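Anthranilate-CoA ligase (Stigmatella aurantiaca, PDB 4WV3) belongs to the ANL superfamily of AMP-binding enzymes, with a large N-terminal part and a small C-terminal domain. Local coordinates at residues A[6-11]-A[163-168]; A[55-60]-A[81-86]; A[168-173]-A[187-192]. All coordinates share one frame; numbering follows the deposited sequence.

Interaction 1: residues A[6-11]-A[163-168]; sequences LPLYYN and QSHRED
R166 lies along the backbone of L6 to L8. Its CG takes the crowded position between the backbone N and the carbonyl carbon (chi1 68°), and the chain then runs extended to NE. This brings CD of R166 within 3.9 Å of CB of L6. At the end, NH1 of R166 gives a weak hydrogen bond to P7 O at 3.4 Å, while CD1 of L8 sits over one face of the guanidinium, offset toward its rim. The backbone N of R166 donates to L8 O at 3.0 Å, nearly straight at 161°. L8 O also stands 3.6 Å above the plane of the H165 ring, over its centre. CG of H165 is anti to the backbone N, which swings the ring back to L8. The edge of the H165 ring points at the face of Y9, with ring centroids 5.6 Å apart and planes at 59°, an edge-to-face pair. The imidazole rotation is fixed from within the type I turn of H165 to D168: E167 N donates in the ring plane to H165 ND1 at 3.0 Å. H165 N is bonded to D168 OD2. Further along, S164 OG donates to Y10 O at 2.8 Å, from above the carbonyl plane. N11 ND2 adds a weak bond to S164 OG at 3.2 Å, while N11 OD1 caps V13 N. The two loops are thus joined mainly through backbone carbonyls of 6-11 that accept from 163-168. With ND1 accepting, a neutral H165 would probably carry its proton on NE2.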
ATOM      1  N   LEU A   6     -12.229  22.849  -1.899  1.00 16.42           N
ATOM      2  CA  LEU A   6     -13.286  21.950  -2.342  1.00 15.00           C
ATOM      3  C   LEU A   6     -14.650  22.535  -2.006  1.00 15.42           C
ATOM      4  O   LEU A   6     -14.770  23.341  -1.084  1.00 19.46           O
ATOM      5  CB  LEU A   6     -13.133  20.585  -1.669  1.00 12.81           C
ATOM      6  CG  LEU A   6     -11.896  19.767  -2.039  1.00 15.75           C
ATOM      7  CD1 LEU A   6     -11.783  18.547  -1.142  1.00 10.26           C
ATOM      8  CD2 LEU A   6     -11.952  19.354  -3.502  1.00 17.91           C
ATOM      9  N   PRO A   7     -15.686  22.139  -2.762  1.00 13.52           N
ATOM     10  CA  PRO A   7     -17.049  22.513  -2.376  1.00 12.12           C
ATOM     11  C   PRO A   7     -17.430  21.819  -1.072  1.00 14.37           C
ATOM     12  O   PRO A   7     -16.969  20.703  -0.826  1.00 14.46           O
ATOM     13  CB  PRO A   7     -17.899  21.981  -3.534  1.00 15.88           C
ATOM     14  CG  PRO A   7     -17.072  20.902  -4.154  1.00  9.84           C
ATOM     15  CD  PRO A   7     -15.656  21.364  -4.014  1.00  9.65           C
ATOM     16  N   LEU A   8     -18.246  22.471  -0.248  1.00 16.50           N
ATOM     17  CA  LEU A   8     -18.640  21.919   1.045  1.00 12.22           C
ATOM     18  C   LEU A   8     -19.297  20.554   0.877  1.00 15.45           C
ATOM     19  O   LEU A   8     -19.089  19.648   1.684  1.00 16.62           O
ATOM     20  CB  LEU A   8     -19.585  22.876   1.775  1.00 13.72           C
ATOM     21  CG  LEU A   8     -19.931  22.507   3.219  1.00 15.64           C
ATOM     22  CD1 LEU A   8     -18.682  22.512   4.090  1.00  9.51           C
ATOM     23  CD2 LEU A   8     -20.985  23.453   3.774  1.00 14.93           C
ATOM     24  N   TYR A   9     -20.086  20.415  -0.182  1.00 11.38           N
ATOM     25  CA  TYR A   9     -20.673  19.132  -0.534  1.00 13.31           C
ATOM     26  C   TYR A   9     -19.954  18.539  -1.740  1.00 19.76           C
ATOM     27  O   TYR A   9     -20.075  19.038  -2.860  1.00 15.64           O
ATOM     28  CB  TYR A   9     -22.169  19.278  -0.806  1.00 13.67           C
ATOM     29  CG  TYR A   9     -22.982  19.531   0.443  1.00 18.57           C
ATOM     30  CD1 TYR A   9     -23.150  20.818   0.937  1.00 18.36           C
ATOM     31  CD2 TYR A   9     -23.574  18.482   1.133  1.00 18.55           C
ATOM     32  CE1 TYR A   9     -23.889  21.053   2.081  1.00 26.52           C
ATOM     33  CE2 TYR A   9     -24.315  18.706   2.278  1.00 26.97           C
ATOM     34  CZ  TYR A   9     -24.470  19.994   2.746  1.00 30.19           C
ATOM     35  OH  TYR A   9     -25.207  20.224   3.885  1.00 35.70           O
ATOM     36  N   TYR A  10     -19.198  17.475  -1.497  1.00 14.94           N
ATOM     37  CA  TYR A  10     -18.380  16.858  -2.531  1.00 12.87           C
ATOM     38  C   TYR A  10     -18.529  15.344  -2.516  1.00 15.35           C
ATOM     39  O   TYR A  10     -18.657  14.732  -1.455  1.00 17.85           O
ATOM     40  CB  TYR A  10     -16.911  17.247  -2.337  1.00 15.23           C
ATOM     41  CG  TYR A  10     -15.946  16.548  -3.270  1.00 15.71           C
ATOM     42  CD1 TYR A  10     -15.703  17.040  -4.546  1.00 13.02           C
ATOM     43  CD2 TYR A  10     -15.268  15.403  -2.868  1.00 11.05           C
ATOM     44  CE1 TYR A  10     -14.819  16.406  -5.400  1.00 14.19           C
ATOM     45  CE2 TYR A  10     -14.383  14.762  -3.715  1.00 12.56           C
ATOM     46  CZ  TYR A  10     -14.162  15.268  -4.979  1.00 18.73           C
ATOM     47  OH  TYR A  10     -13.282  14.635  -5.826  1.00 18.44           O
ATOM     48  N   ASN A  11     -18.519  14.744  -3.701  1.00 14.42           N
ATOM     49  CA  ASN A  11     -18.538  13.293  -3.823  1.00 12.42           C
ATOM     50  C   ASN A  11     -17.316  12.815  -4.598  1.00 11.85           C
ATOM     51  O   ASN A  11     -16.973  13.378  -5.638  1.00 16.77           O
ATOM     52  CB  ASN A  11     -19.825  12.820  -4.501  1.00 10.26           C
ATOM     53  CG  ASN A  11     -20.086  11.340  -4.289  1.00 13.85           C
ATOM     54  OD1 ASN A  11     -19.442  10.490  -4.903  1.00 16.54           O
ATOM     55  ND2 ASN A  11     -21.041  11.026  -3.422  1.00 15.32           N
ATOM     56  N   GLN A 163     -25.967  13.636  -2.090  1.00 24.83           N
ATOM     57  CA  GLN A 163     -25.605  14.931  -1.523  1.00 26.65           C
ATOM     58  C   GLN A 163     -24.695  14.746  -0.314  1.00 22.31           C
ATOM     59  O   GLN A 163     -25.065  15.076   0.813  1.00 24.02           O
ATOM     60  CB  GLN A 163     -26.861  15.705  -1.121  1.00 22.36           C
ATOM     61  CG  GLN A 163     -27.889  15.837  -2.233  1.00 26.49           C
ATOM     62  CD  GLN A 163     -29.178  16.482  -1.759  1.00 37.97           C
ATOM     63  OE1 GLN A 163     -29.204  17.167  -0.736  1.00 39.26           O
ATOM     64  NE2 GLN A 163     -30.258  16.261  -2.500  1.00 22.89           N
ATOM     65  N   SER A 164     -23.501  14.219  -0.557  1.00 16.87           N
ATOM     66  CA  SER A 164     -22.565  13.919   0.517  1.00 18.00           C
ATOM     67  C   SER A 164     -21.715  15.127   0.886  1.00 21.78           C
ATOM     68  O   SER A 164     -21.230  15.852   0.016  1.00 17.68           O
ATOM     69  CB  SER A 164     -21.658  12.750   0.122  1.00 18.20           C
ATOM     70  OG  SER A 164     -20.886  13.068  -1.024  1.00 14.48           O
ATOM     71  N   HIS A 165     -21.547  15.341   2.187  1.00 18.93           N
ATOM     72  CA  HIS A 165     -20.621  16.348   2.680  1.00 18.33           C
ATOM     73  C   HIS A 165     -19.225  15.879   2.301  1.00 17.35           C
ATOM     74  O   HIS A 165     -18.979  14.676   2.207  1.00 18.23           O
ATOM     75  CB  HIS A 165     -20.745  16.468   4.199  1.00 14.57           C
ATOM     76  CG  HIS A 165     -20.137  17.715   4.764  1.00 14.25           C
ATOM     77  ND1 HIS A 165     -18.778  17.882   4.913  1.00 13.64           N
ATOM     78  CD2 HIS A 165     -20.710  18.849   5.233  1.00 13.73           C
ATOM     79  CE1 HIS A 165     -18.538  19.070   5.441  1.00 13.25           C
ATOM     80  NE2 HIS A 165     -19.693  19.676   5.644  1.00 14.96           N
ATOM     81  N   ARG A 166     -18.308  16.815   2.074  1.00 14.09           N
ATOM     82  CA  ARG A 166     -16.951  16.438   1.692  1.00 14.02           C
ATOM     83  C   ARG A 166     -16.227  15.725   2.832  1.00 11.72           C
ATOM     84  O   ARG A 166     -15.200  15.080   2.621  1.00 10.21           O
ATOM     85  CB  ARG A 166     -16.149  17.650   1.212  1.00 11.73           C
ATOM     86  CG  ARG A 166     -15.829  18.674   2.286  1.00 15.33           C
ATOM     87  CD  ARG A 166     -14.808  19.680   1.774  1.00 18.47           C
ATOM     88  NE  ARG A 166     -14.447  20.673   2.783  1.00 22.01           N
ATOM     89  CZ  ARG A 166     -14.735  21.967   2.696  1.00 15.98           C
ATOM     90  NH1 ARG A 166     -15.385  22.437   1.639  1.00 11.33           N
ATOM     91  NH2 ARG A 166     -14.365  22.796   3.663  1.00 12.84           N
ATOM     92  N   GLU A 167     -16.776  15.832   4.038  1.00 15.25           N
ATOM     93  CA  GLU A 167     -16.191  15.192   5.209  1.00 13.00           C
ATOM     94  C   GLU A 167     -16.873  13.867   5.543  1.00 10.22           C
ATOM     95  O   GLU A 167     -16.466  13.171   6.473  1.00 14.09           O
ATOM     96  CB  GLU A 167     -16.242  16.133   6.411  1.00 11.21           C
ATOM     97  CG  GLU A 167     -15.527  17.452   6.179  1.00 12.56           C
ATOM     98  CD  GLU A 167     -15.593  18.371   7.382  1.00 18.47           C
ATOM     99  OE1 GLU A 167     -15.977  17.899   8.473  1.00 15.47           O
ATOM    100  OE2 GLU A 167     -15.261  19.566   7.233  1.00 16.67           O
ATOM    101  N   ASP A 168     -17.909  13.520   4.784  1.00 10.38           N
ATOM    102  CA  ASP A 168     -18.594  12.245   4.970  1.00 11.71           C
ATOM    103  C   ASP A 168     -17.712  11.084   4.530  1.00 12.94           C
ATOM    104  O   ASP A 168     -16.960  11.199   3.565  1.00 11.48           O
ATOM    105  CB  ASP A 168     -19.914  12.214   4.196  1.00 16.35           C
ATOM    106  CG  ASP A 168     -21.033  12.938   4.917  1.00 18.59           C
ATOM    107  OD1 ASP A 168     -21.021  12.964   6.167  1.00 15.66           O
ATOM    108  OD2 ASP A 168     -21.929  13.475   4.233  1.00 18.44           O
TER

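Interaction 2: residues A[55-60]-A[81-86]; sequences LGVRFG and VKLGAI
Two helix ends with Schellman motifs lie on this contact. Helix 38-54 closes at G56 and helix 71-83 closes at G84, both at positive phi. Past G56, the loop 55-60 runs over the turn at G84. The F59 ring lies against that glycine, its CD1 3.5 Å from G84 CA. G84 O stands over one face of the F59 ring, 3.7 Å above the plane and offset toward the rim. The same oxygen takes a hydrogen bond from G60 N at 2.9 Å (159°), with the donor above the carbonyl plane. In the fold, this is where the beta-alpha-beta crossover from strand 62-66 through helix 71-83 to strand 86-89 meets the loop that enters its first strand. The apolar side of the contact is made by V57. Its CG1, anti to the backbone N (chi1 178°), lies 3.7 Å from A85 CB and 4.2 Å from L83 CD2, where the V57 and L83 side chains cross obliquely. L52, V63 and V110 also pack on V57. At the other end, I86 CD1 reaches G60 O at 3.6 Å.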
ATOM      1  N   LEU A  55     -31.116  -3.370  -3.650  1.00 21.99           N
ATOM      2  CA  LEU A  55     -30.776  -4.219  -2.516  1.00 19.72           C
ATOM      3  C   LEU A  55     -30.964  -3.466  -1.200  1.00 20.59           C
ATOM      4  O   LEU A  55     -30.697  -4.000  -0.123  1.00 19.90           O
ATOM      5  CB  LEU A  55     -29.341  -4.735  -2.639  1.00 18.22           C
ATOM      6  CG  LEU A  55     -29.037  -5.594  -3.870  1.00 20.33           C
ATOM      7  CD1 LEU A  55     -27.616  -6.134  -3.819  1.00 11.38           C
ATOM      8  CD2 LEU A  55     -30.041  -6.730  -3.997  1.00 20.39           C
ATOM      9  N   GLY A  56     -31.418  -2.221  -1.297  1.00 24.01           N
ATOM     10  CA  GLY A  56     -31.741  -1.429  -0.124  1.00 24.64           C
ATOM     11  C   GLY A  56     -30.569  -0.687   0.493  1.00 21.36           C
ATOM     12  O   GLY A  56     -30.667  -0.191   1.616  1.00 20.55           O
ATOM     13  N   VAL A  57     -29.460  -0.609  -0.236  1.00 18.51           N
ATOM     14  CA  VAL A  57     -28.276   0.087   0.255  1.00 18.42           C
ATOM     15  C   VAL A  57     -28.535   1.586   0.363  1.00 20.39           C
ATOM     16  O   VAL A  57     -29.085   2.196  -0.555  1.00 20.98           O
ATOM     17  CB  VAL A  57     -27.053  -0.167  -0.649  1.00 18.56           C
ATOM     18  CG1 VAL A  57     -25.845   0.613  -0.153  1.00 18.01           C
ATOM     19  CG2 VAL A  57     -26.740  -1.654  -0.710  1.00 16.06           C
ATOM     20  N   ARG A  58     -28.148   2.173   1.490  1.00 18.47           N
ATOM     21  CA  ARG A  58     -28.376   3.593   1.724  1.00 24.16           C
ATOM     22  C   ARG A  58     -27.086   4.359   1.988  1.00 29.65           C
ATOM     23  O   ARG A  58     -26.012   3.771   2.124  1.00 25.42           O
ATOM     24  CB  ARG A  58     -29.336   3.794   2.898  1.00 20.51           C
ATOM     25  CG  ARG A  58     -30.725   3.227   2.676  1.00 18.53           C
ATOM     26  CD  ARG A  58     -31.613   3.509   3.872  1.00 23.08           C
ATOM     27  NE  ARG A  58     -32.958   2.971   3.698  1.00 25.68           N
ATOM     28  CZ  ARG A  58     -33.922   3.069   4.606  1.00 20.31           C
ATOM     29  NH1 ARG A  58     -33.689   3.685   5.757  1.00 19.19           N
ATOM     30  NH2 ARG A  58     -35.119   2.551   4.365  1.00 21.04           N
ATOM     31  N   PHE A  59     -27.214   5.680   2.058  1.00 23.50           N
ATOM     32  CA  PHE A  59     -26.112   6.572   2.392  1.00 18.95           C
ATOM     33  C   PHE A  59     -25.531   6.206   3.754  1.00 28.21           C
ATOM     34  O   PHE A  59     -26.264   6.071   4.734  1.00 25.27           O
ATOM     35  CB  PHE A  59     -26.621   8.016   2.415  1.00 19.89           C
ATOM     36  CG  PHE A  59     -25.537   9.051   2.541  1.00 21.04           C
ATOM     37  CD1 PHE A  59     -25.089   9.737   1.425  1.00 24.48           C
ATOM     38  CD2 PHE A  59     -24.981   9.355   3.776  1.00 18.98           C
ATOM     39  CE1 PHE A  59     -24.100  10.695   1.534  1.00 23.37           C
ATOM     40  CE2 PHE A  59     -23.990  10.309   3.890  1.00 21.78           C
ATOM     41  CZ  PHE A  59     -23.549  10.982   2.768  1.00 22.51           C
ATOM     42  N   GLY A  60     -24.214   6.044   3.812  1.00 25.07           N
ATOM     43  CA  GLY A  60     -23.535   5.784   5.069  1.00 22.11           C
ATOM     44  C   GLY A  60     -23.412   4.316   5.426  1.00 18.36           C
ATOM     45  O   GLY A  60     -22.882   3.975   6.484  1.00 19.35           O
ATOM     46  N   VAL A  81     -19.470   4.544  -3.963  1.00 16.97           N
ATOM     47  CA  VAL A  81     -19.129   5.901  -3.542  1.00 15.20           C
ATOM     48  C   VAL A  81     -20.153   6.932  -4.015  1.00 15.98           C
ATOM     49  O   VAL A  81     -20.570   7.803  -3.248  1.00 14.90           O
ATOM     50  CB  VAL A  81     -17.719   6.299  -4.031  1.00 16.81           C
ATOM     51  CG1 VAL A  81     -17.464   7.780  -3.800  1.00 15.69           C
ATOM     52  CG2 VAL A  81     -16.661   5.456  -3.334  1.00 13.16           C
ATOM     53  N   LYS A  82     -20.566   6.823  -5.275  1.00 14.36           N
ATOM     54  CA  LYS A  82     -21.534   7.751  -5.849  1.00 13.92           C
ATOM     55  C   LYS A  82     -22.873   7.686  -5.123  1.00 18.43           C
ATOM     56  O   LYS A  82     -23.592   8.681  -5.025  1.00 16.87           O
ATOM     57  CB  LYS A  82     -21.735   7.464  -7.338  1.00 17.06           C
ATOM     58  CG  LYS A  82     -22.662   8.443  -8.037  1.00 17.37           C
ATOM     59  CD  LYS A  82     -22.610   8.278  -9.542  1.00 16.90           C
ATOM     60  CE  LYS A  82     -23.504   9.292 -10.229  1.00 17.77           C
ATOM     61  NZ  LYS A  82     -23.366   9.234 -11.710  1.00 17.65           N
ATOM     62  N   LEU A  83     -23.198   6.506  -4.608  1.00 17.21           N
ATOM     63  CA  LEU A  83     -24.461   6.293  -3.916  1.00 12.77           C
ATOM     64  C   LEU A  83     -24.431   6.894  -2.514  1.00 14.70           C
ATOM     65  O   LEU A  83     -25.469   7.058  -1.874  1.00 12.52           O
ATOM     66  CB  LEU A  83     -24.772   4.798  -3.842  1.00 14.49           C
ATOM     67  CG  LEU A  83     -26.235   4.434  -3.606  1.00 19.80           C
ATOM     68  CD1 LEU A  83     -27.093   5.044  -4.700  1.00 19.27           C
ATOM     69  CD2 LEU A  83     -26.410   2.926  -3.555  1.00 17.29           C
ATOM     70  N   GLY A  84     -23.232   7.226  -2.045  1.00 16.09           N
ATOM     71  CA  GLY A  84     -23.058   7.759  -0.707  1.00 14.73           C
ATOM     72  C   GLY A  84     -22.800   6.652   0.295  1.00 18.25           C
ATOM     73  O   GLY A  84     -22.692   6.897   1.497  1.00 19.41           O
ATOM     74  N   ALA A  85     -22.707   5.426  -0.208  1.00 15.75           N
ATOM     75  CA  ALA A  85     -22.415   4.272   0.633  1.00 19.48           C
ATOM     76  C   ALA A  85     -20.912   4.154   0.858  1.00 20.85           C
ATOM     77  O   ALA A  85     -20.121   4.785   0.158  1.00 18.13           O
ATOM     78  CB  ALA A  85     -22.966   3.004   0.002  1.00 17.53           C
ATOM     79  N   ILE A  86     -20.522   3.344   1.835  1.00 16.41           N
ATOM     80  CA  ILE A  86     -19.116   3.213   2.198  1.00 15.17           C
ATOM     81  C   ILE A  86     -18.477   1.969   1.590  1.00 14.63           C
ATOM     82  O   ILE A  86     -18.818   0.842   1.949  1.00 18.21           O
ATOM     83  CB  ILE A  86     -18.931   3.200   3.729  1.00 16.78           C
ATOM     84  CG1 ILE A  86     -19.529   4.472   4.339  1.00 19.76           C
ATOM     85  CG2 ILE A  86     -17.459   3.068   4.087  1.00 15.20           C
ATOM     86  CD1 ILE A  86     -19.404   4.554   5.844  1.00 16.06           C
TER

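Interaction 3: residues A[168-173]-A[187-192]; sequences DICSLN and HAHKDY
H189 follows strand 183-188, and its side chain reaches back to the start of strand 169-175. From CB, its CG is anti to the carbonyl carbon, and the ring is turned under C170. CD2 of H189 comes 3.1 Å from D168 O, the oxygen that also accepts from H189 N nearly along its C=O axis. ND1, at the other side of the ring, is hydrogen-bonded to A12 N. CE1 and NE2 lie beneath C170 CB. This carbon sits 3.4 Å from the H189 ring centroid and only 14° off the ring normal, a CH-pi contact over the face. At the tip, NE2 of H189 is hydrogen-bonded in the ring plane to a water at 2.9 Å. That water donates to I169 O at 3.0 Å, so it ties the ring back to the strand. SG of C170 also lies over the H189 face, and it touches CE2 of Y192 at 3.5 Å. Beyond it, S171 OG and Y192 OH share a hydrogen bond of 2.6 Å, with S171 OG in the plane of the Y192 ring. The strands pair through H187. C170 N donates to H187 O at 3.0 Å (172°), and S171 N adds a weak bond to the same oxygen. H187 ND1 and A188 N both donate to D191 OD2, while H187 NE2 is bonded to T320 O. C170 and S171 facing H187 form a classic beta bulge in the hairpin of strands 169-175 and 183-188. The Ser-, Thr- and Gly-rich connection between these strands matches the phosphate-binding loop of ANL enzymes.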
ATOM      1  N   ASP A 168     -17.909  13.520   4.784  1.00 10.38           N
ATOM      2  CA  ASP A 168     -18.594  12.245   4.970  1.00 11.71           C
ATOM      3  C   ASP A 168     -17.712  11.084   4.530  1.00 12.94           C
ATOM      4  O   ASP A 168     -16.960  11.199   3.565  1.00 11.48           O
ATOM      5  CB  ASP A 168     -19.914  12.214   4.196  1.00 16.35           C
ATOM      6  CG  ASP A 168     -21.033  12.938   4.917  1.00 18.59           C
ATOM      7  OD1 ASP A 168     -21.021  12.964   6.167  1.00 15.66           O
ATOM      8  OD2 ASP A 168     -21.929  13.475   4.233  1.00 18.44           O
ATOM      9  N   ILE A 169     -17.814   9.966   5.241  1.00 13.91           N
ATOM     10  CA  ILE A 169     -17.027   8.778   4.934  1.00 16.00           C
ATOM     11  C   ILE A 169     -17.490   8.133   3.631  1.00 16.69           C
ATOM     12  O   ILE A 169     -18.689   7.956   3.411  1.00 20.71           O
ATOM     13  CB  ILE A 169     -17.119   7.740   6.071  1.00 10.52           C
ATOM     14  CG1 ILE A 169     -16.765   8.384   7.414  1.00  7.14           C
ATOM     15  CG2 ILE A 169     -16.217   6.547   5.787  1.00 10.20           C
ATOM     16  CD1 ILE A 169     -15.372   8.970   7.463  1.00 10.50           C
ATOM     17  N   CYS A 170     -16.540   7.784   2.768  1.00 12.10           N
ATOM     18  CA  CYS A 170     -16.865   7.126   1.505  1.00 13.20           C
ATOM     19  C   CYS A 170     -16.148   5.787   1.346  1.00 14.62           C
ATOM     20  O   CYS A 170     -16.472   5.007   0.451  1.00 11.91           O
ATOM     21  CB  CYS A 170     -16.546   8.035   0.315  1.00 14.18           C
ATOM     22  SG  CYS A 170     -14.790   8.357   0.048  1.00  9.51           S
ATOM     23  N   SER A 171     -15.178   5.521   2.214  1.00 12.19           N
ATOM     24  CA  SER A 171     -14.445   4.259   2.155  1.00 14.01           C
ATOM     25  C   SER A 171     -13.944   3.797   3.519  1.00 14.61           C
ATOM     26  O   SER A 171     -13.764   4.598   4.436  1.00 13.23           O
ATOM     27  CB  SER A 171     -13.274   4.356   1.173  1.00 12.32           C
ATOM     28  OG  SER A 171     -12.289   5.264   1.632  1.00 12.82           O
ATOM     29  N   LEU A 172     -13.722   2.492   3.638  1.00 13.64           N
ATOM     30  CA  LEU A 172     -13.215   1.896   4.867  1.00 10.51           C
ATOM     31  C   LEU A 172     -12.178   0.827   4.539  1.00 12.66           C
ATOM     32  O   LEU A 172     -12.505  -0.216   3.970  1.00 12.79           O
ATOM     33  CB  LEU A 172     -14.364   1.293   5.677  1.00 10.14           C
ATOM     34  CG  LEU A 172     -13.991   0.566   6.971  1.00 12.10           C
ATOM     35  CD1 LEU A 172     -13.251   1.499   7.915  1.00 12.73           C
ATOM     36  CD2 LEU A 172     -15.234   0.001   7.640  1.00 11.23           C
ATOM     37  N   ASN A 173     -10.927   1.093   4.895  1.00 13.40           N
ATOM     38  CA  ASN A 173      -9.839   0.159   4.624  1.00 13.39           C
ATOM     39  C   ASN A 173      -9.316  -0.511   5.886  1.00 12.77           C
ATOM     40  O   ASN A 173      -8.937   0.160   6.845  1.00 13.24           O
ATOM     41  CB  ASN A 173      -8.695   0.863   3.892  1.00 13.30           C
ATOM     42  CG  ASN A 173      -9.062   1.248   2.475  1.00 16.91           C
ATOM     43  OD1 ASN A 173      -8.861   0.473   1.540  1.00 23.67           O
ATOM     44  ND2 ASN A 173      -9.606   2.448   2.310  1.00 10.07           N
ATOM     45  N   HIS A 187     -12.055   6.982   5.420  1.00 10.87           N
ATOM     46  CA  HIS A 187     -11.629   8.219   4.774  1.00 15.44           C
ATOM     47  C   HIS A 187     -12.813   8.949   4.149  1.00 15.32           C
ATOM     48  O   HIS A 187     -13.765   8.325   3.680  1.00 15.36           O
ATOM     49  CB  HIS A 187     -10.554   7.951   3.717  1.00 11.31           C
ATOM     50  CG  HIS A 187      -9.168   7.869   4.274  1.00  8.73           C
ATOM     51  ND1 HIS A 187      -8.473   8.978   4.707  1.00  9.03           N
ATOM     52  CD2 HIS A 187      -8.344   6.811   4.464  1.00  8.95           C
ATOM     53  CE1 HIS A 187      -7.283   8.607   5.143  1.00  8.51           C
ATOM     54  NE2 HIS A 187      -7.178   7.297   5.006  1.00  8.89           N
ATOM     55  N   ALA A 188     -12.742  10.274   4.149  1.00 12.51           N
ATOM     56  CA  ALA A 188     -13.817  11.097   3.614  1.00 13.77           C
ATOM     57  C   ALA A 188     -13.641  11.335   2.120  1.00 15.84           C
ATOM     58  O   ALA A 188     -12.579  11.058   1.560  1.00 17.87           O
ATOM     59  CB  ALA A 188     -13.889  12.419   4.360  1.00 11.90           C
ATOM     60  N   HIS A 189     -14.689  11.849   1.482  1.00 13.78           N
ATOM     61  CA  HIS A 189     -14.656  12.161   0.057  1.00 15.18           C
ATOM     62  C   HIS A 189     -13.522  13.125  -0.277  1.00 13.45           C
ATOM     63  O   HIS A 189     -12.879  12.996  -1.316  1.00 13.38           O
ATOM     64  CB  HIS A 189     -15.989  12.761  -0.396  1.00 10.75           C
ATOM     65  CG  HIS A 189     -17.142  11.806  -0.335  1.00 13.75           C
ATOM     66  ND1 HIS A 189     -17.569  11.086  -1.429  1.00 12.17           N
ATOM     67  CD2 HIS A 189     -17.960  11.459   0.686  1.00 16.79           C
ATOM     68  CE1 HIS A 189     -18.600  10.335  -1.084  1.00 12.64           C
ATOM     69  NE2 HIS A 189     -18.856  10.542   0.195  1.00 16.24           N
ATOM     70  N   LYS A 190     -13.280  14.080   0.615  1.00 12.16           N
ATOM     71  CA  LYS A 190     -12.280  15.121   0.391  1.00 10.76           C
ATOM     72  C   LYS A 190     -10.862  14.572   0.257  1.00 12.77           C
ATOM     73  O   LYS A 190     -10.025  15.163  -0.422  1.00 14.62           O
ATOM     74  CB  LYS A 190     -12.324  16.162   1.514  1.00 11.58           C
ATOM     75  CG  LYS A 190     -11.986  15.614   2.892  1.00 13.16           C
ATOM     76  CD  LYS A 190     -11.828  16.732   3.910  1.00 11.98           C
ATOM     77  CE  LYS A 190     -11.594  16.179   5.307  1.00 17.90           C
ATOM     78  NZ  LYS A 190     -10.389  15.306   5.376  1.00 13.77           N
ATOM     79  N   ASP A 191     -10.599  13.441   0.902  1.00 18.22           N
ATOM     80  CA  ASP A 191      -9.254  12.880   0.949  1.00 17.13           C
ATOM     81  C   ASP A 191      -8.749  12.435  -0.420  1.00 14.28           C
ATOM     82  O   ASP A 191      -7.544  12.425  -0.672  1.00 10.87           O
ATOM     83  CB  ASP A 191      -9.204  11.710   1.933  1.00 13.67           C
ATOM     84  CG  ASP A 191      -9.561  12.124   3.344  1.00 14.97           C
ATOM     85  OD1 ASP A 191      -9.315  13.298   3.697  1.00 13.75           O
ATOM     86  OD2 ASP A 191     -10.088  11.282   4.100  1.00 21.10           O
ATOM     87  N   TYR A 192      -9.672  12.077  -1.303  1.00 15.49           N
ATOM     88  CA  TYR A 192      -9.304  11.550  -2.616  1.00 14.26           C
ATOM     89  C   TYR A 192      -8.736  12.591  -3.594  1.00 15.05           C
ATOM     90  O   TYR A 192      -7.653  12.383  -4.143  1.00 11.51           O
ATOM     91  CB  TYR A 192     -10.460  10.746  -3.229  1.00 12.40           C
ATOM     92  CG  TYR A 192     -10.664   9.407  -2.560  1.00 14.42           C
ATOM     93  CD1 TYR A 192     -10.253   8.234  -3.178  1.00 17.43           C
ATOM     94  CD2 TYR A 192     -11.247   9.316  -1.302  1.00 11.92           C
ATOM     95  CE1 TYR A 192     -10.428   7.007  -2.571  1.00 12.84           C
ATOM     96  CE2 TYR A 192     -11.424   8.093  -0.685  1.00 11.96           C
ATOM     97  CZ  TYR A 192     -11.013   6.942  -1.325  1.00 12.01           C
ATOM     98  OH  TYR A 192     -11.184   5.720  -0.721  1.00 15.60           O
TER
HETATM   99  O   HOH W   1     -20.871   9.075   1.649  1.00 15.53           O

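In the fold
The three contacts lie on one side of the chain's centre. Interactions 1 and 3 are 10 Å apart between centres, 2 and 3 are 13 Å apart, and 1 and 2 are 15 Å apart. Along the chain, interaction 2 is nested in the loop closed by interaction 1, and interaction 3 follows. D168 belongs to both 1 and 3. The F59 ring packs on S164 and D168, and N11 ND2 probably bonds to V81 O. R166 O probably accepts from K190 N. Strand 86-89, at the edge of the parallel sheet, bonds through A87 to C170 and L172. The N-terminal loop, this sheet and the 169-188 hairpin are thereby packed together within the large N-terminal part.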